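SIR4-interacting protein SIF2 (Saccharomyces cerevisiae, PDB 1R5M) acts as a transcriptional corepressor in the Set3 complex, antagonizes telomeric silencing in yeast and may recruit SIR4 to non-telomeric sites. Local coordinates at residues 227-232 with 241-246; 304-309 with 331-336; 344-349 with 398-403. All blocks are in the same frame, centred on the assembly; numbering follows the deposited sequence.

Contact 1 of 3, residues 227-232 with 241-246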
loop_
_atom_site.group_PDB
_atom_site.type_symbol
_atom_site.label_atom_id
_atom_site.label_comp_id
_atom_site.label_asym_id
_atom_site.label_seq_id
_atom_site.Cartn_x
_atom_site.Cartn_y
_atom_site.Cartn_z
ATOM N N GLY A 227 -17.731 1.791 10.075
ATOM C CA GLY A 227 -16.534 1.069 10.476
ATOM C C GLY A 227 -16.560 -0.445 10.360
ATOM O O GLY A 227 -15.578 -1.110 10.693
ATOM N N ALA A 228 -17.670 -1.006 9.897
ATOM C CA ALA A 228 -17.753 -2.450 9.757
ATOM C C ALA A 228 -16.924 -2.898 8.562
ATOM O O ALA A 228 -16.634 -2.107 7.666
ATOM C CB ALA A 228 -19.208 -2.878 9.567
ATOM N N ILE A 229 -16.522 -4.164 8.575
ATOM C CA ILE A 229 -15.773 -4.751 7.467
ATOM C C ILE A 229 -16.634 -5.917 6.996
ATOM O O ILE A 229 -16.912 -6.840 7.761
ATOM C CB ILE A 229 -14.394 -5.280 7.918
ATOM C CG1 ILE A 229 -13.526 -4.118 8.408
ATOM C CG2 ILE A 229 -13.707 -6.003 6.754
ATOM C CD1 ILE A 229 -12.329 -4.558 9.244
ATOM N N PHE A 230 -17.073 -5.862 5.742
ATOM C CA PHE A 230 -17.919 -6.911 5.178
ATOM C C PHE A 230 -17.089 -8.002 4.512
ATOM O O PHE A 230 -16.116 -7.714 3.814
ATOM C CB PHE A 230 -18.884 -6.305 4.150
ATOM C CG PHE A 230 -20.059 -5.580 4.757
ATOM C CD1 PHE A 230 -20.003 -5.067 6.051
ATOM C CD2 PHE A 230 -21.221 -5.389 4.014
ATOM C CE1 PHE A 230 -21.087 -4.375 6.595
ATOM C CE2 PHE A 230 -22.309 -4.699 4.549
ATOM C CZ PHE A 230 -22.241 -4.190 5.842
ATOM N N VAL A 231 -17.477 -9.256 4.730
ATOM C CA VAL A 231 -16.770 -10.392 4.145
ATOM C C VAL A 231 -17.634 -10.974 3.031
ATOM O O VAL A 231 -18.845 -11.131 3.200
ATOM C CB VAL A 231 -16.501 -11.496 5.194
ATOM C CG1 VAL A 231 -15.578 -12.557 4.610
ATOM C CG2 VAL A 231 -15.889 -10.885 6.454
ATOM N N TYR A 232 -17.009 -11.287 1.900
ATOM C CA TYR A 232 -17.725 -11.841 0.754
ATOM C C TYR A 232 -17.046 -13.047 0.128
ATOM O O TYR A 232 -15.852 -13.281 0.310
ATOM C CB TYR A 232 -17.871 -10.804 -0.360
ATOM C CG TYR A 232 -18.708 -9.599 -0.031
ATOM C CD1 TYR A 232 -18.143 -8.475 0.570
ATOM C CD2 TYR A 232 -20.063 -9.566 -0.351
ATOM C CE1 TYR A 232 -18.907 -7.345 0.840
ATOM C CE2 TYR A 232 -20.837 -8.442 -0.084
ATOM C CZ TYR A 232 -20.252 -7.335 0.509
ATOM O OH TYR A 232 -21.008 -6.216 0.763
ATOM N N GLY A 241 -20.346 -12.661 6.085
ATOM C CA GLY A 241 -20.141 -12.258 7.463
ATOM C C GLY A 241 -19.802 -10.785 7.582
ATOM O O GLY A 241 -19.544 -10.111 6.583
ATOM N N LYS A 242 -19.814 -10.281 8.808
ATOM C CA LYS A 242 -19.498 -8.885 9.059
ATOM C C LYS A 242 -18.616 -8.785 10.295
ATOM O O LYS A 242 -18.927 -9.350 11.346
ATOM C CB LYS A 242 -20.785 -8.076 9.250
ATOM C CG LYS A 242 -21.691 -8.084 8.024
ATOM C CD LYS A 242 -22.941 -7.244 8.230
ATOM C CE LYS A 242 -23.833 -7.288 6.999
ATOM N NZ LYS A 242 -25.064 -6.466 7.166
ATOM N N LEU A 243 -17.499 -8.080 10.149
ATOM C CA LEU A 243 -16.554 -7.890 11.237
ATOM C C LEU A 243 -16.857 -6.531 11.861
ATOM O O LEU A 243 -16.578 -5.488 11.271
ATOM C CB LEU A 243 -15.127 -7.942 10.688
ATOM C CG LEU A 243 -14.856 -9.164 9.798
ATOM C CD1 LEU A 243 -13.412 -9.150 9.321
ATOM C CD2 LEU A 243 -15.146 -10.448 10.566
ATOM N N ILE A 244 -17.447 -6.559 13.052
ATOM C CA ILE A 244 -17.831 -5.338 13.751
ATOM C C ILE A 244 -16.883 -5.003 14.894
ATOM O O ILE A 244 -16.552 -5.862 15.709
ATOM C CB ILE A 244 -19.263 -5.466 14.325
ATOM C CG1 ILE A 244 -20.244 -5.849 13.212
ATOM C CG2 ILE A 244 -19.682 -4.154 14.975
ATOM C CD1 ILE A 244 -20.323 -4.846 12.079
ATOM N N GLY A 245 -16.455 -3.747 14.947
ATOM C CA GLY A 245 -15.546 -3.325 16.000
ATOM C C GLY A 245 -15.030 -1.907 15.840
ATOM O O GLY A 245 -15.035 -1.131 16.794
ATOM N N HIS A 246 -14.578 -1.557 14.640
ATOM C CA HIS A 246 -14.061 -0.212 14.398
ATOM C C HIS A 246 -15.147 0.858 14.462
ATOM O O HIS A 246 -16.315 0.586 14.176
ATOM C CB HIS A 246 -13.357 -0.150 13.040
ATOM C CG HIS A 246 -12.013 -0.808 13.029
ATOM N ND1 HIS A 246 -10.970 -0.379 13.823
ATOM C CD2 HIS A 246 -11.532 -1.847 12.304
ATOM C CE1 HIS A 246 -9.905 -1.125 13.588
ATOM N NE2 HIS A 246 -10.219 -2.022 12.669
HETATM O O HOH W 1 -14.714 -3.219 12.190
#
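I229 and L243 form an antiparallel hydrogen-bonded pair, with I229 N to L243 O at 3.0 Å and L243 N to I229 O at 2.8 Å, and V231 N to G241 O adds a third bond; the strand directions are 151° apart. On the face carrying I229, V231 and L243, side chains mesh closely: the CB atoms of I229 and L243 stand 3.9 Å apart, and V231 CG2 abuts L243 CG. The other face bears F230 and K242, lying side by side and pointing the same way. K242 is extended beyond CG, which runs its methylenes along the ring and brings CE over one face, 4.0 Å from the centroid and 23° off the normal, a CH-pi contact. This pairing is the outer hairpin of a WD-repeat propeller blade, strand 229-233 with 241-243, after which the chain turns into the next repeat at G245 and H246, the Gly-His pair of the WD motif. H246 NE2 bonds to S264 OG and ND1 to D268 OD2, as in the His-Ser/Thr-Asp network of WD repeats; CD2 at its edge meets I229 CD1. Where direct backbone pairing stops, one water donates to G227 O and L243 O and accepts from H246 N. A228 CB and I244 CD1 are pressed to 3.4 Å, closer than two methyl carbons normally come.

Contact 2 of 3, residues 304-309 with 331-336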
loop_
_atom_site.group_PDB
_atom_site.type_symbol
_atom_site.label_atom_id
_atom_site.label_comp_id
_atom_site.label_asym_id
_atom_site.label_seq_id
_atom_site.Cartn_x
_atom_site.Cartn_y
_atom_site.Cartn_z
ATOM N N ILE A 304 2.904 -3.843 12.666
ATOM C CA ILE A 304 3.500 -2.532 12.863
ATOM C C ILE A 304 2.607 -1.499 12.199
ATOM O O ILE A 304 1.995 -1.762 11.161
ATOM C CB ILE A 304 4.943 -2.497 12.283
ATOM C CG1 ILE A 304 5.636 -1.190 12.668
ATOM C CG2 ILE A 304 4.915 -2.678 10.769
ATOM C CD1 ILE A 304 7.138 -1.212 12.418
ATOM N N SER A 305 2.515 -0.328 12.816
ATOM C CA SER A 305 1.675 0.733 12.289
ATOM C C SER A 305 2.327 2.096 12.442
ATOM O O SER A 305 3.225 2.275 13.262
ATOM C CB SER A 305 0.333 0.742 13.028
ATOM O OG SER A 305 0.527 0.870 14.432
ATOM N N CYS A 306 1.892 3.047 11.625
ATOM C CA CYS A 306 2.385 4.413 11.740
ATOM C C CYS A 306 1.170 5.318 11.618
ATOM O O CYS A 306 0.150 4.948 11.020
ATOM C CB CYS A 306 3.477 4.734 10.710
ATOM S SG CYS A 306 3.077 4.467 8.999
ATOM N N SER A 307 1.274 6.511 12.182
ATOM C CA SER A 307 0.126 7.392 12.241
ATOM C C SER A 307 0.404 8.871 12.054
ATOM O O SER A 307 1.552 9.313 12.019
ATOM C CB SER A 307 -0.547 7.154 13.602
ATOM O OG SER A 307 -1.409 8.202 13.999
ATOM N N MET A 308 -0.678 9.630 11.923
ATOM C CA MET A 308 -0.571 11.068 11.779
ATOM C C MET A 308 -0.050 11.647 13.092
ATOM O O MET A 308 0.324 12.819 13.150
ATOM C CB MET A 308 -1.934 11.670 11.433
ATOM C CG MET A 308 -2.361 11.445 9.992
ATOM S SD MET A 308 -1.314 12.325 8.805
ATOM C CE MET A 308 -2.018 13.981 8.876
ATOM N N ASP A 309 -0.017 10.827 14.143
ATOM C CA ASP A 309 0.491 11.291 15.430
ATOM C C ASP A 309 2.018 11.278 15.458
ATOM O O ASP A 309 2.634 11.583 16.483
ATOM C CB ASP A 309 -0.073 10.460 16.604
ATOM C CG ASP A 309 0.366 8.999 16.585
ATOM O OD1 ASP A 309 1.331 8.645 15.879
ATOM O OD2 ASP A 309 -0.262 8.196 17.310
ATOM N N VAL A 331 5.433 15.762 14.142
ATOM C CA VAL A 331 5.631 15.546 12.713
ATOM C C VAL A 331 4.878 14.309 12.233
ATOM O O VAL A 331 5.321 13.179 12.432
ATOM C CB VAL A 331 7.126 15.386 12.368
ATOM C CG1 VAL A 331 7.303 15.262 10.860
ATOM C CG2 VAL A 331 7.911 16.580 12.896
ATOM N N PRO A 332 3.721 14.517 11.592
ATOM C CA PRO A 332 2.886 13.431 11.074
ATOM C C PRO A 332 3.593 12.540 10.059
ATOM O O PRO A 332 4.482 12.983 9.330
ATOM C CB PRO A 332 1.714 14.170 10.435
ATOM C CG PRO A 332 1.613 15.423 11.261
ATOM C CD PRO A 332 3.057 15.820 11.400
ATOM N N ILE A 333 3.194 11.275 10.029
ATOM C CA ILE A 333 3.736 10.330 9.069
ATOM C C ILE A 333 2.639 10.156 8.025
ATOM O O ILE A 333 1.471 9.956 8.375
ATOM C CB ILE A 333 4.056 8.974 9.726
ATOM C CG1 ILE A 333 5.274 9.134 10.641
ATOM C CG2 ILE A 333 4.300 7.914 8.653
ATOM C CD1 ILE A 333 5.631 7.896 11.441
ATOM N N PHE A 334 3.011 10.253 6.753
ATOM C CA PHE A 334 2.050 10.126 5.661
ATOM C C PHE A 334 1.952 8.725 5.076
ATOM O O PHE A 334 0.939 8.370 4.473
ATOM C CB PHE A 334 2.396 11.108 4.538
ATOM C CG PHE A 334 2.042 12.539 4.842
ATOM C CD1 PHE A 334 2.280 13.533 3.902
ATOM C CD2 PHE A 334 1.465 12.893 6.060
ATOM C CE1 PHE A 334 1.950 14.859 4.165
ATOM C CE2 PHE A 334 1.129 14.222 6.333
ATOM C CZ PHE A 334 1.374 15.204 5.381
ATOM N N ALA A 335 3.003 7.930 5.239
ATOM C CA ALA A 335 2.995 6.572 4.708
ATOM C C ALA A 335 4.104 5.729 5.313
ATOM O O ALA A 335 5.153 6.247 5.684
ATOM C CB ALA A 335 3.139 6.606 3.191
ATOM N N GLY A 336 3.846 4.428 5.414
ATOM C CA GLY A 336 4.815 3.493 5.957
ATOM C C GLY A 336 4.785 2.226 5.123
ATOM O O GLY A 336 3.711 1.798 4.688
#
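C306 and M308 of one propeller blade press against I333, G336, P332 and F334 of the next, with strands 304-307 and 333-336 nearly antiparallel (155°) and their axes 6.5 Å apart at closest approach. That spacing is too wide for regular sheet pairing, and just one backbone bond spans it, I333 N to S307 O at 3.2 Å. The first bump is the thiol of C306. Its SG is turned between the backbone N and the carbonyl carbon (chi1 55°) and sits 3.6 Å from G336 CA, in a notch that exists because G336 has no side chain: a beta carbon there would collide with the sulfur. I333 CG2 walls the notch at 3.7 Å from C306 SG, while I333 CD1 rests on C306 CB. The second bump is M308, where chi2 of -67° turns SD to within 3.9 Å of P332 CB and equally near F334 CD2; the methyl CE lies 4.0 Å from P332 CB. The sulfur approaches the F334 ring obliquely, a Met-aromatic contact 5.0 Å from the centroid. P332 in turn fits its CB against M308 O, and M308 SD also lies next to I333 O, a buried carbonyl with no hydrogen-bond partner in the model. An alanine at M308 would probably open a gap beside P332 and F334, leaving F334 CD2 and CE2 without their sulfur and methyl neighbours. Backbone bonds to strands 292-298 and 311-316 hold strand 304-307 in its blade; S305 OG also bonds to H288 NE2 and W315 NE1, the WD-repeat network to which D309 OD2 adds a bond with H288 ND1. V293 and S294 of strand 292-298 also meet C306, and I333 touches V312 of strand 311-316 and F349 of strand 344-349.

Contact 3 of 3, residues 344-349 with 398-403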
loop_
_atom_site.group_PDB
_atom_site.type_symbol
_atom_site.label_atom_id
_atom_site.label_comp_id
_atom_site.label_asym_id
_atom_site.label_seq_id
_atom_site.Cartn_x
_atom_site.Cartn_y
_atom_site.Cartn_z
ATOM N N LYS A 344 12.749 -4.398 7.901
ATOM C CA LYS A 344 12.884 -2.945 7.859
ATOM C C LYS A 344 11.545 -2.281 7.578
ATOM O O LYS A 344 10.736 -2.803 6.815
ATOM C CB LYS A 344 13.880 -2.547 6.763
ATOM C CG LYS A 344 15.281 -3.138 6.924
ATOM C CD LYS A 344 16.049 -2.452 8.042
ATOM C CE LYS A 344 17.457 -3.021 8.181
ATOM N NZ LYS A 344 17.439 -4.446 8.628
ATOM N N TYR A 345 11.314 -1.131 8.200
ATOM C CA TYR A 345 10.070 -0.394 8.001
ATOM C C TYR A 345 10.428 1.042 7.647
ATOM O O TYR A 345 11.085 1.732 8.426
ATOM C CB TYR A 345 9.216 -0.425 9.274
ATOM C CG TYR A 345 7.776 -0.012 9.049
ATOM C CD1 TYR A 345 6.930 -0.784 8.253
ATOM C CD2 TYR A 345 7.260 1.145 9.628
ATOM C CE1 TYR A 345 5.599 -0.413 8.040
ATOM C CE2 TYR A 345 5.928 1.527 9.421
ATOM C CZ TYR A 345 5.107 0.741 8.626
ATOM O OH TYR A 345 3.792 1.100 8.424
ATOM N N ALA A 346 9.999 1.485 6.470
ATOM C CA ALA A 346 10.291 2.835 6.003
ATOM C C ALA A 346 9.065 3.726 6.108
ATOM O O ALA A 346 7.971 3.338 5.699
ATOM C CB ALA A 346 10.775 2.789 4.559
ATOM N N VAL A 347 9.251 4.923 6.658
ATOM C CA VAL A 347 8.152 5.867 6.807
ATOM C C VAL A 347 8.503 7.232 6.237
ATOM O O VAL A 347 9.661 7.647 6.266
ATOM C CB VAL A 347 7.755 6.045 8.287
ATOM C CG1 VAL A 347 7.228 4.732 8.848
ATOM C CG2 VAL A 347 8.946 6.533 9.094
ATOM N N ALA A 348 7.498 7.919 5.707
ATOM C CA ALA A 348 7.702 9.247 5.148
ATOM C C ALA A 348 7.020 10.261 6.051
ATOM O O ALA A 348 5.803 10.219 6.235
ATOM C CB ALA A 348 7.120 9.321 3.743
ATOM N N PHE A 349 7.811 11.160 6.627
ATOM C CA PHE A 349 7.271 12.189 7.499
ATOM C C PHE A 349 6.817 13.392 6.689
ATOM O O PHE A 349 7.277 13.616 5.565
ATOM C CB PHE A 349 8.313 12.629 8.531
ATOM C CG PHE A 349 8.607 11.595 9.577
ATOM C CD1 PHE A 349 9.590 10.632 9.373
ATOM C CD2 PHE A 349 7.889 11.576 10.769
ATOM C CE1 PHE A 349 9.855 9.665 10.346
ATOM C CE2 PHE A 349 8.145 10.614 11.747
ATOM C CZ PHE A 349 9.129 9.658 11.535
ATOM N N PHE A 398 4.476 11.802 -0.660
ATOM C CA PHE A 398 3.146 11.191 -0.626
ATOM C C PHE A 398 3.165 9.668 -0.663
ATOM O O PHE A 398 2.192 9.013 -0.273
ATOM C CB PHE A 398 2.314 11.680 -1.817
ATOM C CG PHE A 398 1.754 13.068 -1.658
ATOM C CD1 PHE A 398 1.015 13.640 -2.688
ATOM C CD2 PHE A 398 1.934 13.789 -0.482
ATOM C CE1 PHE A 398 0.460 14.908 -2.553
ATOM C CE2 PHE A 398 1.382 15.063 -0.335
ATOM C CZ PHE A 398 0.644 15.621 -1.373
ATOM N N ASP A 399 4.264 9.102 -1.140
ATOM C CA ASP A 399 4.352 7.658 -1.261
ATOM C C ASP A 399 5.793 7.181 -1.321
ATOM O O ASP A 399 6.699 7.934 -1.680
ATOM C CB ASP A 399 3.611 7.222 -2.536
ATOM C CG ASP A 399 3.694 5.727 -2.788
ATOM O OD1 ASP A 399 4.364 5.308 -3.759
ATOM O OD2 ASP A 399 3.084 4.968 -2.009
ATOM N N LEU A 400 6.000 5.927 -0.941
ATOM C CA LEU A 400 7.317 5.321 -1.014
ATOM C C LEU A 400 7.107 3.837 -1.272
ATOM O O LEU A 400 6.051 3.286 -0.949
ATOM C CB LEU A 400 8.120 5.564 0.273
ATOM C CG LEU A 400 7.730 4.970 1.622
ATOM C CD1 LEU A 400 8.714 5.479 2.682
ATOM C CD2 LEU A 400 6.312 5.376 1.991
ATOM N N SER A 401 8.091 3.196 -1.887
ATOM C CA SER A 401 7.981 1.774 -2.184
ATOM C C SER A 401 9.342 1.099 -2.187
ATOM O O SER A 401 10.334 1.683 -2.626
ATOM C CB SER A 401 7.311 1.580 -3.545
ATOM O OG SER A 401 8.091 2.159 -4.576
ATOM N N TRP A 402 9.371 -0.136 -1.690
ATOM C CA TRP A 402 10.589 -0.945 -1.625
ATOM C C TRP A 402 10.723 -1.868 -2.827
ATOM O O TRP A 402 9.727 -2.439 -3.284
ATOM C CB TRP A 402 10.564 -1.894 -0.429
ATOM C CG TRP A 402 10.687 -1.321 0.934
ATOM C CD1 TRP A 402 9.669 -0.965 1.774
ATOM C CD2 TRP A 402 11.895 -1.178 1.682
ATOM N NE1 TRP A 402 10.174 -0.620 3.007
ATOM C CE2 TRP A 402 11.539 -0.742 2.975
ATOM C CE3 TRP A 402 13.249 -1.382 1.382
ATOM C CZ2 TRP A 402 12.487 -0.510 3.973
ATOM C CZ3 TRP A 402 14.195 -1.152 2.376
ATOM C CH2 TRP A 402 13.808 -0.720 3.654
ATOM N N ASN A 403 11.944 -2.058 -3.322
ATOM C CA ASN A 403 12.111 -3.020 -4.402
ATOM C C ASN A 403 12.136 -4.368 -3.671
ATOM O O ASN A 403 12.283 -4.409 -2.444
ATOM C CB ASN A 403 13.378 -2.737 -5.238
ATOM C CG ASN A 403 14.671 -3.170 -4.572
ATOM O OD1 ASN A 403 14.815 -3.150 -3.352
ATOM N ND2 ASN A 403 15.646 -3.536 -5.402
#
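A346 receives both L400 and W402, the two side chains through which consecutive blades of the WD-repeat beta-propeller pack face to face here. Strand 344-349 of WD 7 and strand 398-402 of WD 8 run at 162° with their axes 7.5 Å apart at closest approach, a separation filled by side chains and not bridged by backbone bonds. In the first shell, L400 CD1 lies 3.9 Å from A346 CB and 4.3 Å from A348 CB, so a single methyl is placed between two alanines, A346 and A348, two positions apart on the same side of the strand. L400 CD1 also meets A346 O at 3.8 Å. The L400 CG occupies the crowded position (chi1 66°), between the backbone N and the carbonyl carbon, and CD1 is anti to CA beyond it. The indole of W402 makes the second contact: its CZ2 reaches A346 CB at 3.8 Å, and its CH2 meets K344 CB at 3.6 Å, with both beta carbons set obliquely to the indole. The short side chains of A346 and A348 probably allow L400 CD1 to come this close to the strand. One step out, K344 sends its chain away from the interface, where NZ forms a salt bridge with D358 OD1 and a cation-pi contact with Y385. Strand 333-338 lies alongside: A346 pairs with R337 through the backbone, L400 touches A335, and R337 NH2 forms a salt bridge with D399 OD2, just before L400 in the chain. W402 is tethered by its indole nitrogen: NE1 donates to R337 O and lies 3.8 Å from A346 CB.

Overall arrangement
Contacts 2 and 3 lie on successive blade-to-blade interfaces, their centres 11 Å apart, whereas contact 1 lies about 24 Å from contact 2 and 28 Å from contact 3, centre to centre, on the opposite side of the chain's centre from the latter. Contact 1 joins strands within one blade; contacts 2 and 3 pack neighbouring blades. The two share a blade, since strands 333-338 and 344-349 pair: F334 N lies 2.8 Å from A348 O and A335 O lies 2.9 Å from A348 N, both probable hydrogen bonds, and I333 CG1 packs on F349 CE2 at 3.4 Å. WD 7 thus meets WD 6 on one face and WD 8 on the other.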